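Local coordinates for H/ACA ribonucleoprotein complex non-core subunit NAF1 (Saccharomyces cerevisiae, PDB 2V3M) that binds RNA and is needed for box H/ACA snoRNP maturation, joining the assembling particle before GAR1 replaces it, at residues Ile29-Val35 against Glu107-Thr113. Coordinates in Å, arbitrary orientation, origin at the centre of the assembly. Numbering follows the deposited sequence.
Sequences IITPIGV and EKAFIVT
Run I29-V35 antiparallel to E107-T113, the short strand axes 4.2 Å apart at closest and 133° between directions, a strongly twisted pair. T31 and I111 form a hydrogen-bonded pair, T31 N donating to I111 O (3.0 Å) and I111 N to T31 O (2.8 Å); T113 N adds a hydrogen bond to I29 O at 3.3 Å. After the P32-F110 pair comes a classic beta bulge: I33 N (2.8 Å) and G34 N (3.3 Å) both donate to A109 O, I33 taking phi/psi of -135/-28, before A109 N returns to G34 O at 2.7 Å. The F110 ring (chi1 m) packs beside I30 and the P32 backbone: I30 CG2 lies 3.4 Å from F110 CD2, and P32, though its CA-to-CB bond points away, touches F110 CE2 through CB at 3.8 Å. On the face of T31, A109 and I111, I33 (chi1 t) leans over A109 and I111, its CD1 3.9 Å from I111 CG2. In this Gar1-like core, strand 62-65 flanks 108-112 through F110-C64 and V112-I62 backbone bonds, while 43-48 flanks strand 30-40.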
loop_
_atom_site.group_PDB
_atom_site.type_symbol
_atom_site.label_atom_id
_atom_site.label_comp_id
_atom_site.label_asym_id
_atom_site.label_seq_id
_atom_site.Cartn_x
_atom_site.Cartn_y
_atom_site.Cartn_z
ATOM N N ILE A 29 2.266 26.592 7.599
ATOM C CA ILE A 29 1.240 25.804 8.261
ATOM C C ILE A 29 1.263 24.398 7.741
ATOM O O ILE A 29 1.414 24.161 6.562
ATOM C CB ILE A 29 -0.133 26.482 8.166
ATOM C CG1 ILE A 29 0.062 27.914 8.657
ATOM C CG2 ILE A 29 -1.187 25.691 8.949
ATOM C CD1 ILE A 29 -1.077 28.739 8.871
ATOM N N ILE A 30 1.174 23.492 8.690
ATOM C CA ILE A 30 1.200 22.074 8.480
ATOM C C ILE A 30 -0.188 21.605 8.958
ATOM O O ILE A 30 -0.720 22.146 9.953
ATOM C CB ILE A 30 2.392 21.508 9.305
ATOM C CG1 ILE A 30 3.291 20.690 8.443
ATOM C CG2 ILE A 30 2.029 20.546 10.365
ATOM C CD1 ILE A 30 4.113 21.439 7.694
ATOM N N THR A 31 -0.815 20.666 8.257
ATOM C CA THR A 31 -2.151 20.193 8.690
ATOM C C THR A 31 -2.245 18.652 8.766
ATOM O O THR A 31 -1.937 18.002 7.766
ATOM C CB THR A 31 -3.145 20.690 7.687
ATOM O OG1 THR A 31 -3.266 22.060 7.890
ATOM C CG2 THR A 31 -4.548 20.040 7.835
ATOM N N PRO A 32 -2.681 18.092 9.916
ATOM C CA PRO A 32 -2.680 16.636 10.056
ATOM C C PRO A 32 -3.553 16.023 8.943
ATOM O O PRO A 32 -4.562 16.620 8.562
ATOM C CB PRO A 32 -3.248 16.407 11.457
ATOM C CG PRO A 32 -4.033 17.623 11.736
ATOM C CD PRO A 32 -3.240 18.750 11.104
ATOM N N ILE A 33 -3.137 14.907 8.373
ATOM C CA ILE A 33 -3.874 14.379 7.277
ATOM C C ILE A 33 -4.084 12.851 7.394
ATOM O O ILE A 33 -5.055 12.351 6.857
ATOM C CB ILE A 33 -3.139 14.736 5.944
ATOM C CG1 ILE A 33 -4.062 14.555 4.743
ATOM C CG2 ILE A 33 -1.915 13.871 5.703
ATOM C CD1 ILE A 33 -5.132 15.679 4.633
ATOM N N GLY A 34 -3.161 12.128 8.076
ATOM C CA GLY A 34 -3.272 10.652 8.206
ATOM C C GLY A 34 -2.052 10.065 8.907
ATOM O O GLY A 34 -1.411 10.753 9.791
ATOM N N VAL A 35 -1.751 8.790 8.615
ATOM C CA VAL A 35 -0.741 8.109 9.393
ATOM C C VAL A 35 0.043 7.380 8.385
ATOM O O VAL A 35 -0.519 6.783 7.510
ATOM C CB VAL A 35 -1.339 7.134 10.395
ATOM C CG1 VAL A 35 -0.226 6.279 11.070
ATOM C CG2 VAL A 35 -2.221 7.861 11.401
ATOM N N GLU A 107 3.916 7.080 12.274
ATOM C CA GLU A 107 3.970 8.508 12.622
ATOM C C GLU A 107 2.891 9.229 11.867
ATOM O O GLU A 107 2.551 8.815 10.713
ATOM C CB GLU A 107 5.267 9.164 12.222
ATOM C CG GLU A 107 6.357 8.937 13.162
ATOM C CD GLU A 107 7.635 9.755 12.889
ATOM O OE1 GLU A 107 7.531 10.865 12.359
ATOM O OE2 GLU A 107 8.762 9.291 13.248
ATOM N N LYS A 108 2.365 10.301 12.484
ATOM C CA LYS A 108 1.319 11.106 11.869
ATOM C C LYS A 108 1.787 11.847 10.646
ATOM O O LYS A 108 2.850 12.427 10.687
ATOM C CB LYS A 108 0.814 12.124 12.818
ATOM C CG LYS A 108 -0.186 11.586 13.760
ATOM C CD LYS A 108 -0.514 12.669 14.691
ATOM C CE LYS A 108 -1.740 12.270 15.597
ATOM N NZ LYS A 108 -2.903 11.609 14.745
ATOM N N ALA A 109 1.057 11.805 9.536
ATOM C CA ALA A 109 1.473 12.596 8.366
ATOM C C ALA A 109 0.655 13.854 8.175
ATOM O O ALA A 109 -0.496 13.990 8.626
ATOM C CB ALA A 109 1.408 11.803 7.110
ATOM N N PHE A 110 1.226 14.792 7.462
ATOM C CA PHE A 110 0.590 16.107 7.394
ATOM C C PHE A 110 0.704 16.615 5.964
ATOM O O PHE A 110 1.575 16.225 5.165
ATOM C CB PHE A 110 1.241 17.181 8.287
ATOM C CG PHE A 110 1.290 16.841 9.736
ATOM C CD1 PHE A 110 2.233 15.883 10.249
ATOM C CD2 PHE A 110 0.435 17.513 10.632
ATOM C CE1 PHE A 110 2.245 15.625 11.563
ATOM C CE2 PHE A 110 0.463 17.231 11.949
ATOM C CZ PHE A 110 1.357 16.322 12.434
ATOM N N ILE A 111 -0.136 17.574 5.670
ATOM C CA ILE A 111 -0.200 18.064 4.349
ATOM C C ILE A 111 0.165 19.527 4.484
ATOM O O ILE A 111 -0.309 20.236 5.378
ATOM C CB ILE A 111 -1.587 17.746 3.767
ATOM C CG1 ILE A 111 -1.583 17.815 2.276
ATOM C CG2 ILE A 111 -2.696 18.713 4.307
ATOM C CD1 ILE A 111 -1.259 19.264 1.768
ATOM N N VAL A 112 1.115 19.979 3.679
ATOM C CA VAL A 112 1.602 21.393 3.736
ATOM C C VAL A 112 0.644 22.314 3.031
ATOM O O VAL A 112 0.055 21.960 2.032
ATOM C CB VAL A 112 2.870 21.522 2.939
ATOM C CG1 VAL A 112 3.236 22.938 2.735
ATOM C CG2 VAL A 112 3.981 20.810 3.591
ATOM N N THR A 113 0.513 23.528 3.486
ATOM C CA THR A 113 -0.551 24.403 2.952
ATOM C C THR A 113 -0.061 25.804 2.569
ATOM O O THR A 113 0.373 26.028 1.445
ATOM C CB THR A 113 -1.696 24.567 3.997
ATOM O OG1 THR A 113 -2.176 23.264 4.405
ATOM C CG2 THR A 113 -2.846 25.458 3.444
#